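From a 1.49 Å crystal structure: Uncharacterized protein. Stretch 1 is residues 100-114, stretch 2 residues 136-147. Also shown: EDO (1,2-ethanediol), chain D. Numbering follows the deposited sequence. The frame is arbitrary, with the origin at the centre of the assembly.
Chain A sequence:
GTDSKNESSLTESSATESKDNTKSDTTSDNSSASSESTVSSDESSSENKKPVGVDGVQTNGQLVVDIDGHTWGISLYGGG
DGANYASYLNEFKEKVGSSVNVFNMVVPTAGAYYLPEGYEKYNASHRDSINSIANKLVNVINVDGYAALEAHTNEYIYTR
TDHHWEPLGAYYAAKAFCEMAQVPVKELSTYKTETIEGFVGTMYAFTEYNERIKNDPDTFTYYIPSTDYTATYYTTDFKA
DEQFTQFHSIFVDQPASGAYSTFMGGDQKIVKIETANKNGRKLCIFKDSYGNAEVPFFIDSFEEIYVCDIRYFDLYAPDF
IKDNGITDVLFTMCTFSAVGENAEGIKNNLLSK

Stretch 1 (100-114) VNVFNMVVPTAGAYY
Stretch 2 (136-147) KLVNVINVDGYA

How do the two backbones run and pair? Residues 101-107 form an extended strand, with phi from -84° to -140° and psi from 95° to 151°, and the 141-142 region lies parallel beside it, F103 level with I141 (CA to CA 4.5 Å) and N104 with N142 (CA to CA 4.9 Å). Three backbone hydrogen bonds set this register: I141 N to V102 O at 2.8 Å, N104 N to I141 O at 2.9 Å, and V143 N to N104 O at 2.9 Å. N104 thus uses both its N and its O, reaching residues on either side of N142, as parallel pairing requires. Beyond the V143 N to N104 O bond the direct backbone ladder stops, though V107 CA stays 5.7 Å from Y146 CA: stretch 2 turns at D144 (-86/72) into a helix starting at G145, while stretch 1 continues to P108 and then a weakly bonded helical turn at about 111-114.

What fills the gaps where direct bonds end? Water 1 accepts from V102 N (2.9 Å) and donates to N139 O (2.8 Å), extending the ladder at its beginning. At the other end, water 3 accepts from Y146 N at 3.0 Å and lies 2.7 Å from V106 O, linking the strand to the new helix. D144, whose CA-to-CB bond points away from stretch 1, caps that helix: its OD1 accepts from A147 N at 3.0 Å.

Which side chains pack across the paired strands? F103 (m, chi2 78°) and I141 (m, t) share one face; I141 CD1 sits over the phenyl ring, 4.0 Å from its centroid, a CH-pi contact 24° off the ring normal, an apolar methyl covering an apolar ring face. On the opposite face N104 (t, chi2 59°) is buried, and its ND2 donates to N142 OD1 at 3.0 Å; its OD1 is satisfied elsewhere in the structure, so the amide is not left unpaired. Selenomethionine M105 (t, t, p) brings SE to 3.5 Å from V143 CG1, V143 being t. G145 suits its place because an ideal CB would lie only 3.0 Å from V107 CG1 and 3.1 Å from M105 CG.

How does the helix start engage the end of stretch 1? Y146 (t, chi2 -78°) leaves its backbone sideways, yet its ring reaches stretch 1, with CD2 3.7 Å from P108 CG and CE2 4.0 Å from A112 CB; these small apolar groups both pack against the CD2 and CE2 side of the Y146 side chain. Y113 (m, chi2 -65°) places OH over one face of the Y146 ring and donates from it to Y146 O at 2.8 Å, while the two tyrosine rings meet obliquely, centroids 5.2 Å apart and planes at 47°. Altogether the stretches bury 758 Å², both sides summed.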

# COMPACT_ATOMS: atom_id res chain seq x y z
N VAL A 100 7.66 -12.71 -17.15
CA VAL A 100 6.96 -12.26 -15.97
C VAL A 100 6.91 -10.75 -16.06
O VAL A 100 7.94 -10.11 -16.13
CB VAL A 100 7.70 -12.72 -14.69
CG1 VAL A 100 7.00 -12.19 -13.46
CG2 VAL A 100 7.77 -14.26 -14.65
N ASN A 101 5.71 -10.18 -16.02
CA ASN A 101 5.58 -8.71 -16.05
C ASN A 101 5.73 -8.19 -14.65
O ASN A 101 5.11 -8.72 -13.73
CB ASN A 101 4.25 -8.24 -16.68
CG ASN A 101 4.36 -8.18 -18.17
OD1 ASN A 101 5.47 -8.03 -18.72
ND2 ASN A 101 3.24 -8.25 -18.85
N VAL A 102 6.59 -7.18 -14.52
CA VAL A 102 6.87 -6.56 -13.21
C VAL A 102 6.42 -5.11 -13.31
O VAL A 102 6.75 -4.40 -14.28
CB VAL A 102 8.36 -6.62 -12.89
CG1 VAL A 102 8.66 -5.99 -11.53
CG2 VAL A 102 8.84 -8.10 -12.93
N PHE A 103 5.62 -4.71 -12.32
CA PHE A 103 4.99 -3.40 -12.28
C PHE A 103 5.47 -2.67 -11.02
O PHE A 103 5.76 -3.30 -9.99
CB PHE A 103 3.47 -3.52 -12.17
CG PHE A 103 2.78 -4.22 -13.32
CD1 PHE A 103 2.78 -5.61 -13.45
CD2 PHE A 103 2.09 -3.48 -14.25
CE1 PHE A 103 2.08 -6.22 -14.48
CE2 PHE A 103 1.40 -4.08 -15.29
CZ PHE A 103 1.41 -5.45 -15.42
N ASN A 104 5.54 -1.36 -11.12
CA ASN A 104 5.93 -0.51 -10.01
C ASN A 104 4.84 0.55 -9.78
O ASN A 104 4.43 1.22 -10.72
CB ASN A 104 7.19 0.24 -10.40
CG ASN A 104 7.60 1.28 -9.38
OD1 ASN A 104 7.83 0.95 -8.24
ND2 ASN A 104 7.65 2.55 -9.80
N MSE A 105 4.40 0.68 -8.54
CA MSE A 105 3.42 1.72 -8.17
C MSE A 105 3.77 2.31 -6.83
O MSE A 105 3.44 1.76 -5.78
CB MSE A 105 1.98 1.18 -8.24
CG MSE A 105 0.98 2.36 -8.10
SE MSE A 105 -0.86 1.82 -8.43
CE MSE A 105 -0.99 0.47 -7.08
N VAL A 106 4.51 3.42 -6.88
CA VAL A 106 4.91 4.15 -5.71
C VAL A 106 3.92 5.28 -5.52
O VAL A 106 3.66 6.05 -6.45
CB VAL A 106 6.37 4.68 -5.81
CG1 VAL A 106 6.71 5.51 -4.57
CG2 VAL A 106 7.34 3.52 -5.95
N VAL A 107 3.38 5.37 -4.32
CA VAL A 107 2.29 6.33 -4.07
C VAL A 107 2.68 7.31 -2.97
O VAL A 107 3.45 6.98 -2.08
CB VAL A 107 0.97 5.64 -3.71
CG1 VAL A 107 0.44 4.85 -4.91
CG2 VAL A 107 1.10 4.73 -2.49
N PRO A 108 2.13 8.53 -3.03
CA PRO A 108 2.45 9.52 -2.03
C PRO A 108 1.61 9.32 -0.79
O PRO A 108 0.65 8.57 -0.80
CB PRO A 108 2.04 10.81 -2.70
CG PRO A 108 0.89 10.42 -3.54
CD PRO A 108 1.21 9.05 -4.06
N THR A 109 2.01 10.00 0.28
CA THR A 109 1.22 10.16 1.46
C THR A 109 0.39 11.44 1.33
O THR A 109 0.48 12.17 0.30
CB THR A 109 2.11 10.17 2.70
OG1 THR A 109 3.06 11.24 2.57
CG2 THR A 109 2.83 8.83 2.88
N ALA A 110 -0.45 11.71 2.31
CA ALA A 110 -1.45 12.76 2.18
C ALA A 110 -0.89 14.14 1.88
O ALA A 110 -1.55 14.96 1.27
CB ALA A 110 -2.36 12.82 3.40
N GLY A 111 0.33 14.41 2.35
CA GLY A 111 0.95 15.70 2.20
C GLY A 111 1.18 16.09 0.76
O GLY A 111 1.39 17.28 0.47
N ALA A 112 1.17 15.14 -0.16
CA ALA A 112 1.25 15.52 -1.57
C ALA A 112 0.07 16.38 -2.03
O ALA A 112 0.21 17.21 -2.95
CB ALA A 112 1.28 14.32 -2.46
N TYR A 113 -1.09 16.17 -1.39
CA TYR A 113 -2.32 16.79 -1.83
C TYR A 113 -2.97 17.77 -0.86
O TYR A 113 -3.68 18.67 -1.29
CB TYR A 113 -3.35 15.71 -2.13
CG TYR A 113 -2.85 14.61 -3.04
CD1 TYR A 113 -2.50 14.88 -4.34
CD2 TYR A 113 -2.76 13.31 -2.61
CE1 TYR A 113 -2.01 13.88 -5.19
CE2 TYR A 113 -2.30 12.30 -3.44
CZ TYR A 113 -1.92 12.59 -4.74
OH TYR A 113 -1.45 11.58 -5.54
N TYR A 114 -2.77 17.57 0.44
CA TYR A 114 -3.54 18.25 1.47
C TYR A 114 -2.78 19.21 2.38
O TYR A 114 -3.38 19.76 3.30
CB TYR A 114 -4.21 17.19 2.33
CG TYR A 114 -5.24 16.39 1.56
CD1 TYR A 114 -6.45 16.94 1.20
CD2 TYR A 114 -5.01 15.09 1.21
CE1 TYR A 114 -7.40 16.20 0.50
CE2 TYR A 114 -5.96 14.34 0.53
CZ TYR A 114 -7.15 14.90 0.17
OH TYR A 114 -8.05 14.11 -0.49
N LYS A 136 14.35 5.60 -13.85
CA LYS A 136 15.48 4.70 -13.67
C LYS A 136 15.11 3.24 -13.89
O LYS A 136 16.00 2.35 -13.87
CB LYS A 136 16.05 4.90 -12.25
CG LYS A 136 16.73 6.24 -12.07
CD LYS A 136 16.98 6.61 -10.63
CE LYS A 136 17.72 7.94 -10.48
NZ LYS A 136 17.00 9.10 -11.11
N LEU A 137 13.83 2.96 -14.12
CA LEU A 137 13.37 1.58 -14.33
C LEU A 137 13.74 1.07 -15.69
O LEU A 137 13.73 1.82 -16.67
CB LEU A 137 11.87 1.48 -14.19
CG LEU A 137 11.33 1.75 -12.80
CD1 LEU A 137 9.80 1.79 -12.88
CD2 LEU A 137 11.84 0.78 -11.75
N VAL A 138 14.06 -0.23 -15.76
CA VAL A 138 14.39 -0.93 -16.99
C VAL A 138 13.49 -2.17 -17.08
O VAL A 138 13.58 -3.08 -16.25
CB VAL A 138 15.86 -1.35 -17.05
CG1 VAL A 138 16.13 -2.18 -18.30
CG2 VAL A 138 16.75 -0.14 -16.99
N ASN A 139 12.61 -2.18 -18.08
CA ASN A 139 11.67 -3.27 -18.33
C ASN A 139 10.74 -3.57 -17.15
O ASN A 139 10.29 -4.69 -16.95
CB ASN A 139 12.40 -4.52 -18.78
CG ASN A 139 13.15 -4.33 -20.04
OD1 ASN A 139 12.68 -3.62 -20.94
ND2 ASN A 139 14.35 -4.95 -20.14
N VAL A 140 10.44 -2.53 -16.40
CA VAL A 140 9.45 -2.57 -15.33
C VAL A 140 8.37 -1.57 -15.72
O VAL A 140 8.69 -0.42 -16.06
CB VAL A 140 10.06 -2.23 -13.95
CG1 VAL A 140 9.02 -2.15 -12.86
CG2 VAL A 140 11.09 -3.29 -13.59
N ILE A 141 7.12 -1.98 -15.63
CA ILE A 141 5.99 -1.14 -16.05
C ILE A 141 5.59 -0.19 -14.94
O ILE A 141 5.21 -0.62 -13.87
CB ILE A 141 4.79 -2.04 -16.40
CG1 ILE A 141 5.17 -2.99 -17.53
CG2 ILE A 141 3.57 -1.20 -16.75
CD1 ILE A 141 4.21 -4.14 -17.69
N ASN A 142 5.65 1.10 -15.20
CA ASN A 142 5.31 2.07 -14.18
C ASN A 142 3.82 2.35 -14.22
O ASN A 142 3.26 2.56 -15.26
CB ASN A 142 6.06 3.40 -14.35
CG ASN A 142 5.83 4.30 -13.15
OD1 ASN A 142 6.18 3.94 -12.03
ND2 ASN A 142 5.19 5.44 -13.37
N VAL A 143 3.20 2.36 -13.05
CA VAL A 143 1.79 2.66 -12.92
C VAL A 143 1.67 4.04 -12.23
O VAL A 143 2.28 4.26 -11.19
CB VAL A 143 1.07 1.61 -12.06
CG1 VAL A 143 -0.41 1.91 -11.92
CG2 VAL A 143 1.29 0.22 -12.57
N ASP A 144 0.91 4.95 -12.83
CA ASP A 144 0.78 6.30 -12.32
C ASP A 144 -0.32 6.41 -11.26
O ASP A 144 -1.41 6.97 -11.49
CB ASP A 144 0.56 7.30 -13.44
CG ASP A 144 0.88 8.73 -13.04
OD1 ASP A 144 1.03 9.03 -11.81
OD2 ASP A 144 0.95 9.56 -13.99
N GLY A 145 -0.02 5.86 -10.10
CA GLY A 145 -0.90 5.95 -8.94
C GLY A 145 -1.05 7.37 -8.47
O GLY A 145 -2.14 7.75 -8.02
N TYR A 146 0.02 8.15 -8.56
CA TYR A 146 -0.04 9.56 -8.17
C TYR A 146 -1.16 10.32 -8.89
O TYR A 146 -1.94 11.00 -8.28
CB TYR A 146 1.29 10.25 -8.43
CG TYR A 146 1.34 11.64 -7.92
CD1 TYR A 146 0.73 12.72 -8.57
CD2 TYR A 146 1.96 11.89 -6.73
CE1 TYR A 146 0.78 13.99 -8.03
CE2 TYR A 146 1.97 13.16 -6.18
CZ TYR A 146 1.40 14.19 -6.82
OH TYR A 146 1.47 15.44 -6.21
N ALA A 147 -1.22 10.16 -10.20
CA ALA A 147 -2.23 10.84 -10.99
C ALA A 147 -3.61 10.30 -10.69
O ALA A 147 -4.59 11.05 -10.73
CB ALA A 147 -1.94 10.72 -12.48
C1 EDO D . 19.82 11.54 -13.17
O1 EDO D . 18.93 11.32 -14.31
C2 EDO D . 19.09 12.24 -12.02
O2 EDO D . 18.70 11.30 -10.98
O HOH W 1 8.06 -6.38 -16.94
O HOH W 2 4.86 4.66 -9.60
O HOH W 3 2.62 6.68 -8.90